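Cell division GTPase FtsZ, diverged (Clostridium botulinum C, PDB 3V3T) is a diverged member of the tubulin/FtsZ family, whose typical members are cytoskeletal proteins that assemble into filaments. Local coordinates at residues K211-D219 and S231-Y240. The protein carries 1 engineered substitution. Numbering follows the deposited sequence. Where two conformers were deposited one is given.
Sequences KSNVILEFD and SLKESIFAEY
Phe237 holds CG anti to its carbonyl carbon (chi1 -70°), and the ring this sets against the strand lies with one face under Val214 CA, which stands 4.1 Å from the ring centroid in a CH-pi contact. Ile215 N sits over the same face nearer the rim, 3.6 Å from Phe237 CE2. Val214 places CG2 anti to its own carbonyl carbon, and that methyl packs between Phe237 CB and the Tyr240 ring, 4.0 Å from Tyr240 CE2; the Tyr240 hydroxyl reaches on to Val265 O. The pairing belongs to the tubulin-like C-terminal domain: strand 211-217, hydrogen-bonded to 160-165 and 281-287 in the central sheet, is followed by helix 224-233, and the chain leaving that helix runs back past the strand. There Ser235 OG takes the Phe237 N-H (3.2 Å) in an ST turn, and a water donates to Ile215 O, though its very short approach to Ser235 OG leaves a bridge doubtful. Leu216 brings both methyls of its branched end across, CD1 lying 4.0 Å from Leu232 CG and CD2 reaching between Ser235 OG and Ser231 OG, 3.5 Å from the latter. Ser231 OG donates to Glu217 O at 3.1 Å, from well above the carbonyl plane (56° out of it), while also touching Leu216 CB. Lys168 hydrogen-bonds to the carbonyls of Lys233 and Ser235, Arg169 to that of Glu234, and Leu164 of strand 160-165 also touches Phe237.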
loop_
_atom_site.group_PDB
_atom_site.type_symbol
_atom_site.label_atom_id
_atom_site.label_comp_id
_atom_site.label_asym_id
_atom_site.label_seq_id
_atom_site.Cartn_x
_atom_site.Cartn_y
_atom_site.Cartn_z
ATOM N N LYS A 211 2.889 8.143 7.147
ATOM C CA LYS A 211 2.920 6.942 7.962
ATOM C C LYS A 211 1.913 5.948 7.426
ATOM O O LYS A 211 1.580 5.946 6.227
ATOM C CB LYS A 211 2.654 7.279 9.432
ATOM C CG LYS A 211 3.809 8.076 10.052
ATOM C CD LYS A 211 3.327 9.128 11.043
ATOM C CE LYS A 211 3.118 8.571 12.432
ATOM N NZ LYS A 211 2.477 9.599 13.323
ATOM N N SER A 212 1.392 5.122 8.316
ATOM C CA SER A 212 0.693 3.939 7.879
ATOM C C SER A 212 -0.806 4.099 7.777
ATOM O O SER A 212 -1.463 4.664 8.642
ATOM C CB SER A 212 1.048 2.742 8.765
ATOM O OG SER A 212 1.851 1.851 8.033
ATOM N N ASN A 213 -1.319 3.547 6.695
ATOM C CA ASN A 213 -2.733 3.583 6.439
ATOM C C ASN A 213 -3.293 2.146 6.457
ATOM O O ASN A 213 -2.644 1.198 6.016
ATOM C CB ASN A 213 -2.994 4.331 5.117
ATOM C CG ASN A 213 -2.600 5.830 5.186
ATOM O OD1 ASN A 213 -1.956 6.296 6.144
ATOM N ND2 ASN A 213 -2.986 6.583 4.152
ATOM N N VAL A 214 -4.485 1.984 7.032
ATOM C CA VAL A 214 -5.154 0.682 7.031
ATOM C C VAL A 214 -6.628 0.883 6.605
ATOM O O VAL A 214 -7.289 1.820 7.053
ATOM C CB VAL A 214 -5.054 -0.028 8.411
ATOM C CG1 VAL A 214 -6.048 -1.181 8.511
ATOM C CG2 VAL A 214 -3.645 -0.542 8.631
ATOM N N ILE A 215 -7.121 0.029 5.711
ATOM C CA ILE A 215 -8.495 0.124 5.225
ATOM C C ILE A 215 -9.255 -1.100 5.716
ATOM O O ILE A 215 -8.796 -2.223 5.515
ATOM C CB ILE A 215 -8.545 0.154 3.669
ATOM C CG1 ILE A 215 -7.661 1.275 3.120
ATOM C CG2 ILE A 215 -9.986 0.283 3.168
ATOM C CD1 ILE A 215 -7.535 1.281 1.608
ATOM N N LEU A 216 -10.401 -0.888 6.359
ATOM C CA LEU A 216 -11.218 -1.995 6.869
ATOM C C LEU A 216 -12.634 -1.952 6.333
ATOM O O LEU A 216 -13.247 -0.894 6.278
ATOM C CB LEU A 216 -11.303 -1.950 8.393
ATOM C CG LEU A 216 -9.973 -1.971 9.157
ATOM C CD1 LEU A 216 -10.201 -1.615 10.628
ATOM C CD2 LEU A 216 -9.303 -3.331 9.023
ATOM N N GLU A 217 -13.163 -3.109 5.955
ATOM C CA GLU A 217 -14.587 -3.226 5.700
ATOM C C GLU A 217 -15.233 -4.243 6.652
ATOM O O GLU A 217 -14.653 -5.284 6.963
ATOM C CB GLU A 217 -14.859 -3.530 4.227
ATOM C CG GLU A 217 -14.559 -2.330 3.322
ATOM C CD GLU A 217 -14.801 -2.601 1.851
ATOM O OE1 GLU A 217 -15.279 -3.696 1.509
ATOM O OE2 GLU A 217 -14.512 -1.711 1.025
ATOM N N PHE A 218 -16.430 -3.924 7.129
ATOM C CA PHE A 218 -17.078 -4.756 8.126
ATOM C C PHE A 218 -18.543 -5.016 7.831
ATOM O O PHE A 218 -19.182 -4.276 7.077
ATOM C CB PHE A 218 -16.918 -4.165 9.526
ATOM C CG PHE A 218 -17.601 -2.842 9.718
ATOM C CD1 PHE A 218 -18.860 -2.776 10.299
ATOM C CD2 PHE A 218 -16.970 -1.659 9.349
ATOM C CE1 PHE A 218 -19.494 -1.549 10.494
ATOM C CE2 PHE A 218 -17.582 -0.435 9.540
ATOM C CZ PHE A 218 -18.853 -0.377 10.117
ATOM N N ASP A 219 -19.054 -6.075 8.458
ATOM C CA ASP A 219 -20.406 -6.560 8.232
ATOM C C ASP A 219 -21.470 -5.615 8.781
ATOM O O ASP A 219 -21.393 -5.189 9.934
ATOM C CB ASP A 219 -20.566 -7.935 8.881
ATOM C CG ASP A 219 -21.889 -8.583 8.552
ATOM O OD1 ASP A 219 -22.778 -7.888 8.021
ATOM O OD2 ASP A 219 -22.037 -9.790 8.831
ATOM N N SER A 231 -12.894 -7.909 11.301
ATOM C CA SER A 231 -12.251 -7.227 10.196
ATOM C C SER A 231 -10.742 -7.023 10.423
ATOM O O SER A 231 -9.928 -7.297 9.532
ATOM C CB SER A 231 -12.960 -5.902 9.926
ATOM O OG SER A 231 -12.293 -5.193 8.905
ATOM N N LEU A 232 -10.370 -6.543 11.606
ATOM C CA LEU A 232 -8.953 -6.387 11.941
ATOM C C LEU A 232 -8.221 -7.728 12.001
ATOM O O LEU A 232 -7.131 -7.882 11.454
ATOM C CB LEU A 232 -8.783 -5.680 13.282
ATOM C CG LEU A 232 -8.663 -4.170 13.311
ATOM C CD1 LEU A 232 -8.707 -3.752 14.776
ATOM C CD2 LEU A 232 -7.365 -3.707 12.620
ATOM N N LYS A 233 -8.804 -8.703 12.684
ATOM C CA LYS A 233 -8.149 -9.996 12.761
ATOM C C LYS A 233 -7.870 -10.587 11.376
ATOM O O LYS A 233 -6.802 -11.170 11.139
ATOM C CB LYS A 233 -8.983 -10.957 13.575
ATOM C CG LYS A 233 -8.773 -10.796 15.067
ATOM C CD LYS A 233 -7.351 -11.179 15.480
ATOM C CE LYS A 233 -7.113 -10.862 16.952
ATOM N NZ LYS A 233 -5.767 -11.282 17.413
ATOM N N GLU A 234 -8.834 -10.433 10.472
ATOM C CA GLU A 234 -8.735 -11.007 9.134
ATOM C C GLU A 234 -8.055 -10.068 8.148
ATOM O O GLU A 234 -7.927 -10.390 6.963
ATOM C CB GLU A 234 -10.128 -11.394 8.624
ATOM C CG GLU A 234 -10.767 -12.520 9.450
ATOM C CD GLU A 234 -12.122 -12.950 8.925
ATOM O OE1 GLU A 234 -12.709 -12.210 8.111
ATOM O OE2 GLU A 234 -12.604 -14.032 9.329
ATOM N N SER A 235 -7.619 -8.910 8.634
ATOM C CA SER A 235 -7.126 -7.849 7.743
ATOM C C SER A 235 -5.918 -8.266 6.900
ATOM O O SER A 235 -5.005 -8.917 7.392
ATOM C CB SER A 235 -6.788 -6.585 8.538
ATOM O OG SER A 235 -6.383 -5.548 7.675
ATOM N N ILE A 236 -5.915 -7.883 5.626
ATOM C CA ILE A 236 -4.777 -8.168 4.769
ATOM C C ILE A 236 -3.593 -7.244 5.048
ATOM O O ILE A 236 -2.470 -7.510 4.591
ATOM C CB ILE A 236 -5.121 -8.062 3.283
ATOM C CG1 ILE A 236 -5.613 -6.650 2.947
ATOM C CG2 ILE A 236 -6.117 -9.119 2.908
ATOM C CD1 ILE A 236 -5.569 -6.334 1.477
ATOM N N PHE A 237 -3.848 -6.159 5.775
ATOM C CA PHE A 237 -2.784 -5.249 6.225
ATOM C C PHE A 237 -2.007 -5.792 7.412
ATOM O O PHE A 237 -2.572 -6.450 8.272
ATOM C CB PHE A 237 -3.350 -3.888 6.618
ATOM C CG PHE A 237 -3.837 -3.088 5.455
ATOM C CD1 PHE A 237 -3.047 -2.110 4.890
ATOM C CD2 PHE A 237 -5.086 -3.334 4.905
ATOM C CE1 PHE A 237 -3.506 -1.370 3.788
ATOM C CE2 PHE A 237 -5.546 -2.590 3.811
ATOM C CZ PHE A 237 -4.751 -1.616 3.260
ATOM N N ALA A 238 -0.704 -5.507 7.441
ATOM C CA ALA A 238 0.147 -5.933 8.536
ATOM C C ALA A 238 -0.410 -5.439 9.866
ATOM O O ALA A 238 -0.794 -4.280 10.003
ATOM C CB ALA A 238 1.546 -5.414 8.338
ATOM N N GLU A 239 -0.429 -6.319 10.853
ATOM C CA GLU A 239 -0.959 -5.966 12.155
ATOM C C GLU A 239 -0.250 -4.775 12.815
ATOM O O GLU A 239 0.977 -4.706 12.842
ATOM C CB GLU A 239 -0.890 -7.176 13.081
ATOM C CG GLU A 239 -1.327 -6.873 14.503
ATOM C CD GLU A 239 -1.280 -8.101 15.385
ATOM O OE1 GLU A 239 -0.720 -9.125 14.945
ATOM O OE2 GLU A 239 -1.803 -8.047 16.516
ATOM N N TYR A 240 -1.030 -3.866 13.398
ATOM C CA TYR A 240 -0.458 -2.764 14.166
ATOM C C TYR A 240 -0.838 -2.874 15.638
ATOM O O TYR A 240 -1.936 -3.315 15.970
ATOM C CB TYR A 240 -0.877 -1.403 13.587
ATOM C CG TYR A 240 -2.367 -1.118 13.575
ATOM C CD1 TYR A 240 -2.978 -0.459 14.640
ATOM C CD2 TYR A 240 -3.158 -1.479 12.482
ATOM C CE1 TYR A 240 -4.332 -0.172 14.626
ATOM C CE2 TYR A 240 -4.521 -1.203 12.458
ATOM C CZ TYR A 240 -5.099 -0.547 13.527
ATOM O OH TYR A 240 -6.452 -0.263 13.506
HETATM O O HOH W 1 -8.099 -4.966 5.892
#